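PDB 3N1E: vacuolar protein sorting-associated protein 54 from Mus musculus, which probably acts, as a subunit of the GARP tethering complex, in retrograde transport from early and late endosomes to the trans-Golgi network. Local coordinates for residues Arg55-Cys58 against Lys59-Lys63; Lys93-Leu96 against Ser97-Asn100. All coordinates share one frame; numbering follows the deposited sequence. Where two conformers were deposited one is given.

Interaction 1: residues Arg55-Cys58 against Lys59-Lys63; sequences RNIC and KQMTK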
ATOM      1  N   ARG A  55       6.565   1.377 -11.767  1.00  7.54           N
ATOM      2  CA  ARG A  55       7.117   0.014 -11.836  1.00  7.06           C
ATOM      3  C   ARG A  55       7.881  -0.329 -10.558  1.00  9.49           C
ATOM      4  O   ARG A  55       7.760  -1.431 -10.022  1.00 11.24           O
ATOM      5  CB  ARG A  55       8.037  -0.178 -13.057  1.00 11.31           C
ATOM      6  CG  ARG A  55       7.305  -0.087 -14.371  1.00 11.86           C
ATOM      7  CD  ARG A  55       8.162  -0.613 -15.551  1.00 13.56           C
ATOM      8  NE  ARG A  55       9.468   0.046 -15.700  1.00 18.56           N
ATOM      9  CZ  ARG A  55       9.734   1.140 -16.435  1.00 20.86           C
ATOM     10  NH1 ARG A  55       8.785   1.841 -17.062  1.00 14.76           N
ATOM     11  NH2 ARG A  55      10.991   1.558 -16.524  1.00 19.70           N
ATOM     12  N   ASN A  56       8.650   0.644 -10.074  1.00 11.81           N
ATOM     13  CA  ASN A  56       9.450   0.428  -8.879  0.50 14.60           C
ATOM     14  C   ASN A  56       8.590   0.295  -7.641  1.00 14.05           C
ATOM     15  O   ASN A  56       8.792  -0.638  -6.862  1.00 14.22           O
ATOM     16  CB  ASN A  56      10.475   1.541  -8.727  0.50 11.50           C
ATOM     17  CG  ASN A  56      11.630   1.356  -9.645  0.50 22.83           C
ATOM     18  OD1 ASN A  56      12.213   0.266  -9.711  0.50 29.13           O
ATOM     19  ND2 ASN A  56      11.979   2.406 -10.379  0.50 25.40           N
ATOM     20  N   ILE A  57       7.609   1.186  -7.475  1.00  9.45           N
ATOM     21  CA  ILE A  57       6.657   1.104  -6.360  1.00  8.05           C
ATOM     22  C   ILE A  57       6.001  -0.288  -6.369  1.00 10.00           C
ATOM     23  O   ILE A  57       5.988  -1.009  -5.364  1.00 11.85           O
ATOM     24  CB  ILE A  57       5.573   2.203  -6.470  1.00 10.80           C
ATOM     25  CG1 ILE A  57       6.187   3.576  -6.141  1.00 15.28           C
ATOM     26  CG2 ILE A  57       4.372   1.901  -5.529  1.00 12.81           C
ATOM     27  CD1 ILE A  57       5.319   4.775  -6.524  1.00 20.69           C
ATOM     28  N   CYS A  58       5.486  -0.686  -7.521  1.00  8.74           N
ATOM     29  CA  CYS A  58       4.765  -1.964  -7.575  1.00 10.56           C
ATOM     30  C   CYS A  58       5.673  -3.165  -7.347  1.00  9.86           C
ATOM     31  O   CYS A  58       5.245  -4.128  -6.703  1.00 10.39           O
ATOM     32  CB  CYS A  58       3.976  -2.101  -8.879  1.00  8.80           C
ATOM     33  SG  CYS A  58       2.621  -0.885  -8.941  1.00 12.86           S
ATOM     34  N   LYS A  59       6.913  -3.116  -7.849  1.00  8.57           N
ATOM     35  CA  LYS A  59       7.849  -4.199  -7.587  1.00  9.06           C
ATOM     36  C   LYS A  59       8.098  -4.342  -6.077  1.00 11.33           C
ATOM     37  O   LYS A  59       8.092  -5.462  -5.559  1.00  9.44           O
ATOM     38  CB  LYS A  59       9.178  -3.988  -8.326  1.00 12.02           C
ATOM     39  CG  LYS A  59      10.106  -5.189  -8.244  1.00 25.67           C
ATOM     40  CD  LYS A  59      11.233  -5.134  -9.285  1.00 48.08           C
ATOM     41  CE  LYS A  59      11.626  -6.561  -9.700  1.00 50.04           C
ATOM     42  NZ  LYS A  59      13.097  -6.847  -9.770  1.00 61.61           N
ATOM     43  N   GLN A  60       8.292  -3.220  -5.379  1.00 10.60           N
ATOM     44  CA  GLN A  60       8.555  -3.295  -3.920  1.00  9.33           C
ATOM     45  C   GLN A  60       7.348  -3.741  -3.117  1.00 12.04           C
ATOM     46  O   GLN A  60       7.503  -4.465  -2.131  1.00 13.33           O
ATOM     47  CB  GLN A  60       9.189  -2.011  -3.366  1.00  7.70           C
ATOM     48  CG  GLN A  60      10.477  -1.620  -4.056  1.00 11.20           C
ATOM     49  CD  GLN A  60      11.484  -2.759  -4.177  1.00 14.71           C
ATOM     50  OE1 GLN A  60      11.761  -3.448  -3.213  1.00 18.44           O
ATOM     51  NE2 GLN A  60      11.976  -2.985  -5.383  1.00 28.49           N
ATOM     52  N   MET A  61       6.147  -3.356  -3.552  1.00  9.37           N
ATOM     53  CA  MET A  61       4.897  -3.799  -2.938  0.50  9.33           C
ATOM     54  C   MET A  61       4.761  -5.317  -3.074  1.00 14.61           C
ATOM     55  O   MET A  61       4.362  -6.015  -2.146  1.00 13.36           O
ATOM     56  CB  MET A  61       3.707  -3.096  -3.611  0.50  8.85           C
ATOM     57  CG  MET A  61       3.635  -1.600  -3.348  0.50 12.99           C
ATOM     58  SD  MET A  61       2.904  -1.293  -1.750  0.50 23.09           S
ATOM     59  CE  MET A  61       3.789  -2.534  -0.822  0.50 46.49           C
ATOM     60  N   THR A  62       5.106  -5.817  -4.254  1.00 10.55           N
ATOM     61  CA  THR A  62       5.096  -7.248  -4.547  0.50 10.25           C
ATOM     62  C   THR A  62       6.092  -7.988  -3.661  1.00 12.45           C
ATOM     63  O   THR A  62       5.784  -9.023  -3.083  1.00 11.39           O
ATOM     64  CB  THR A  62       5.446  -7.484  -6.036  0.50  8.55           C
ATOM     65  OG1 THR A  62       4.369  -6.993  -6.840  0.50 11.10           O
ATOM     66  CG2 THR A  62       5.697  -8.958  -6.347  0.50 11.84           C
ATOM     67  N   LYS A  63       7.303  -7.440  -3.574  1.00 10.83           N
ATOM     68  CA  LYS A  63       8.349  -8.093  -2.793  1.00 13.50           C
ATOM     69  C   LYS A  63       7.972  -8.088  -1.310  1.00 13.77           C
ATOM     70  O   LYS A  63       8.253  -9.056  -0.596  1.00 16.16           O
ATOM     71  CB  LYS A  63       9.707  -7.410  -3.001  1.00 15.21           C
ATOM     72  CG  LYS A  63      10.353  -7.687  -4.331  1.00 24.24           C
ATOM     73  CD  LYS A  63      10.965  -9.079  -4.420  1.00 34.33           C
ATOM     74  CE  LYS A  63      11.767  -9.219  -5.718  1.00 65.72           C
ATOM     75  NZ  LYS A  63      11.641 -10.594  -6.294  1.00 59.32           N
TER

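Interaction 2: residues Lys93-Leu96 against Ser97-Asn100; sequences KKQL and SHLN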
ATOM      1  N   LYS A  93      -0.894  12.297  -4.059  1.00  8.79           N
ATOM      2  CA  LYS A  93      -1.722  13.516  -4.008  1.00 10.62           C
ATOM      3  C   LYS A  93      -0.818  14.763  -3.916  1.00 10.40           C
ATOM      4  O   LYS A  93      -1.055  15.733  -4.643  1.00 11.72           O
ATOM      5  CB  LYS A  93      -2.708  13.459  -2.838  1.00 12.24           C
ATOM      6  CG  LYS A  93      -3.800  14.561  -2.873  1.00 19.08           C
ATOM      7  CD  LYS A  93      -5.013  14.094  -2.058  1.00 29.94           C
ATOM      8  CE  LYS A  93      -4.951  14.592  -0.640  1.00 48.28           C
ATOM      9  NZ  LYS A  93      -5.658  15.899  -0.469  1.00 62.08           N
ATOM     10  N   LYS A  94       0.220  14.724  -3.070  1.00 10.39           N
ATOM     11  CA  LYS A  94       1.134  15.865  -2.907  0.50  9.55           C
ATOM     12  C   LYS A  94       1.805  16.217  -4.243  1.00 12.80           C
ATOM     13  O   LYS A  94       1.910  17.398  -4.625  1.00 12.87           O
ATOM     14  CB  LYS A  94       2.185  15.537  -1.835  0.50 12.08           C
ATOM     15  CG  LYS A  94       3.130  16.652  -1.470  0.50 17.57           C
ATOM     16  CD  LYS A  94       3.664  16.441  -0.051  0.50 19.42           C
ATOM     17  CE  LYS A  94       2.545  16.698   0.953  0.50 25.64           C
ATOM     18  NZ  LYS A  94       2.839  16.244   2.356  0.50 39.41           N
ATOM     19  N   GLN A  95       2.261  15.196  -4.952  1.00 11.71           N
ATOM     20  CA  GLN A  95       2.980  15.427  -6.197  1.00 10.52           C
ATOM     21  C   GLN A  95       2.046  15.917  -7.293  1.00 13.56           C
ATOM     22  O   GLN A  95       2.416  16.792  -8.082  1.00 12.16           O
ATOM     23  CB  GLN A  95       3.774  14.180  -6.624  1.00  9.10           C
ATOM     24  CG  GLN A  95       4.592  14.386  -7.926  1.00 11.34           C
ATOM     25  CD  GLN A  95       5.805  15.339  -7.763  1.00 16.93           C
ATOM     26  OE1 GLN A  95       5.953  16.033  -6.740  1.00 18.00           O
ATOM     27  NE2 GLN A  95       6.683  15.358  -8.775  1.00 17.28           N
ATOM     28  N   LEU A  96       0.828  15.384  -7.343  1.00  8.93           N
ATOM     29  CA  LEU A  96      -0.098  15.817  -8.378  1.00  7.64           C
ATOM     30  C   LEU A  96      -0.412  17.291  -8.160  1.00 11.24           C
ATOM     31  O   LEU A  96      -0.517  18.060  -9.124  1.00 12.43           O
ATOM     32  CB  LEU A  96      -1.386  14.994  -8.372  1.00 12.37           C
ATOM     33  CG  LEU A  96      -1.185  13.537  -8.781  1.00 10.27           C
ATOM     34  CD1 LEU A  96      -2.472  12.787  -8.561  1.00  9.92           C
ATOM     35  CD2 LEU A  96      -0.720  13.383 -10.232  1.00  9.04           C
ATOM     36  N   SER A  97      -0.506  17.681  -6.895  1.00  9.54           N
ATOM     37  CA  SER A  97      -0.808  19.068  -6.569  0.50 14.20           C
ATOM     38  C   SER A  97       0.353  19.959  -6.966  1.00 14.74           C
ATOM     39  O   SER A  97       0.147  21.044  -7.538  1.00 14.99           O
ATOM     40  CB  SER A  97      -1.110  19.203  -5.083  0.50 14.15           C
ATOM     41  OG  SER A  97      -2.407  18.702  -4.823  0.50 17.88           O
ATOM     42  N   HIS A  98       1.555  19.494  -6.659  1.00 13.06           N
ATOM     43  CA  HIS A  98       2.789  20.206  -7.009  1.00 14.44           C
ATOM     44  C   HIS A  98       2.893  20.427  -8.518  1.00 21.30           C
ATOM     45  O   HIS A  98       3.218  21.536  -8.976  1.00 17.16           O
ATOM     46  CB  HIS A  98       4.011  19.483  -6.446  1.00 17.24           C
ATOM     47  CG  HIS A  98       5.313  20.035  -6.936  1.00 21.95           C
ATOM     48  ND1 HIS A  98       5.828  21.228  -6.478  1.00 25.57           N
ATOM     49  CD2 HIS A  98       6.201  19.561  -7.844  1.00 22.74           C
ATOM     50  CE1 HIS A  98       6.977  21.469  -7.087  1.00 29.88           C
ATOM     51  NE2 HIS A  98       7.224  20.478  -7.924  1.00 28.83           N
ATOM     52  N   LEU A  99       2.560  19.385  -9.289  1.00 12.25           N
ATOM     53  CA  LEU A  99       2.622  19.420 -10.747  1.00 14.47           C
ATOM     54  C   LEU A  99       1.406  20.084 -11.384  1.00 15.86           C
ATOM     55  O   LEU A  99       1.379  20.242 -12.602  1.00 15.24           O
ATOM     56  CB  LEU A  99       2.769  17.988 -11.288  1.00 10.03           C
ATOM     57  CG  LEU A  99       3.993  17.133 -10.981  1.00 14.54           C
ATOM     58  CD1 LEU A  99       3.761  15.689 -11.438  1.00 17.33           C
ATOM     59  CD2 LEU A  99       5.272  17.688 -11.584  1.00 19.53           C
ATOM     60  N   ASN A 100       0.412  20.485 -10.581  1.00 12.96           N
ATOM     61  CA  ASN A 100      -0.841  21.074 -11.078  1.00 13.01           C
ATOM     62  C   ASN A 100      -1.569  20.199 -12.096  1.00 13.99           C
ATOM     63  O   ASN A 100      -2.101  20.669 -13.132  1.00 14.68           O
ATOM     64  CB  ASN A 100      -0.617  22.485 -11.658  1.00 13.94           C
ATOM     65  CG  ASN A 100      -0.278  23.495 -10.596  1.00 17.11           C
ATOM     66  OD1 ASN A 100       0.769  24.130 -10.651  1.00 22.52           O
ATOM     67  ND2 ASN A 100      -1.160  23.661  -9.636  1.00 19.73           N
TER

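Interaction 1: residues Arg55-Cys58 against Lys59-Lys63
Arg55 O, Asn56 O, Ile57 O and Cys58 O each accept the backbone N-H four residues on, from Lys59 N (2.9 Å to Arg55 O) to Thr62 N (3.0 Å to Cys58 O), as expected in the middle of helix 52-68.

Among the side chains, Ile57 and Met61 lie side by side and point the same way. Met61 has two conformers, and its contacts are given for one of them. In that conformer Ile57 CG2 approaches Met61 CG at 4.2 Å. With CG1 beside the backbone N (chi1 -72°), CG2 is anti to that N and lies alongside the methionine. Met61 CG also lies over the backbone, 3.2 Å from Ile57 O. Both residues are buried. Ile57 touches Phe36 and Tyr88, while Met61 reaches Met32, Phe36, Phe81 and Ile84, so this face packs against both helix 17-40 and helix 74-98.

Gln60 CG sits beside the backbone N (chi1 -57°), 3.4 Å from Asn56 O. In the conformer described here, Thr62 folds its hydroxyl back, and OG1 donates to Cys58 O at 3.0 Å. Thr62 N binds the same oxygen from the opposite face of its carbonyl plane. Cys58 itself packs on Phe118, Tyr119 and Asn122 of helix 107-124.

The two pairs differ in chemistry and in neighbours. Ile57 and Met61 make apolar packing on helices 17-40 and 74-98, while Cys58 and Thr62 face helix 107-124. The Cys58 carbonyl has two donors from one residue, which would tie the threonine hydroxyl to its own helix.

Interaction 2: residues Lys93-Leu96 against Ser97-Asn100
Ser97 lies in the last turn of helix 74-98, with its N bonded to Lys93 O at 3.0 Å. Its CB rests between the carbonyls of Lys93 and Lys94.

His98 N follows with a bond of 2.9 Å to Lys94 O. The His98 ring runs beside the Gln95 side chain, and both point the same way. Gln95 OE1 comes within 3.7 Å of His98 CD2, obliquely to the ring. The amide and ring planes are only 22° apart.

Leu99 N binds Gln95 O at 2.9 Å. The Leu99 side chain turns back over the same residue, with CG 3.3 Å from Gln95 O and CD1 3.8 Å from Gln95 CG. Gln95 leaves with CG opposite its backbone N (chi1 -178°) and then bends at chi2, which carries its amide across the leucine. Gln95 NE2 lies 3.9 Å from Leu99 CD2, but its hydrogen bond goes to Tyr43 O. Glu44 touches both side chains, and Val45 also meets Leu99.

Asn100 has a positive phi and closes the helix in a Schellman motif. Its N binds Ser97 O at 3.1 Å.

Gln95 thus does two jobs. Its aliphatic part packs on Leu99, and its buried amide nitrogen is satisfied by the Tyr43 carbonyl, which ties the helix end to the loop after helix 17-40.

How the interactions relate
Interaction 1 lies within helix 52-68, and interaction 2 covers the end of the next helix, 74-98. They do not touch. Their centres are about 21 Å apart and their nearest atoms about 10 Å. Helix 74-98 connects them, because Ile57 and Met61 of interaction 1 pack on its Phe81, Ile84 and Tyr88. The centre of interaction 1 is about 10 Å from the centre of the chain, that of interaction 2 about 19 Å. One is part of the packing between helices of this C-terminal domain, with an exposed outer side. The other is a helix terminus near its edge. Glycerol, probably from crystallisation, lies about 3 Å from the Lys93 side chain. A magnesium ion is about 10 Å from that of Asn100.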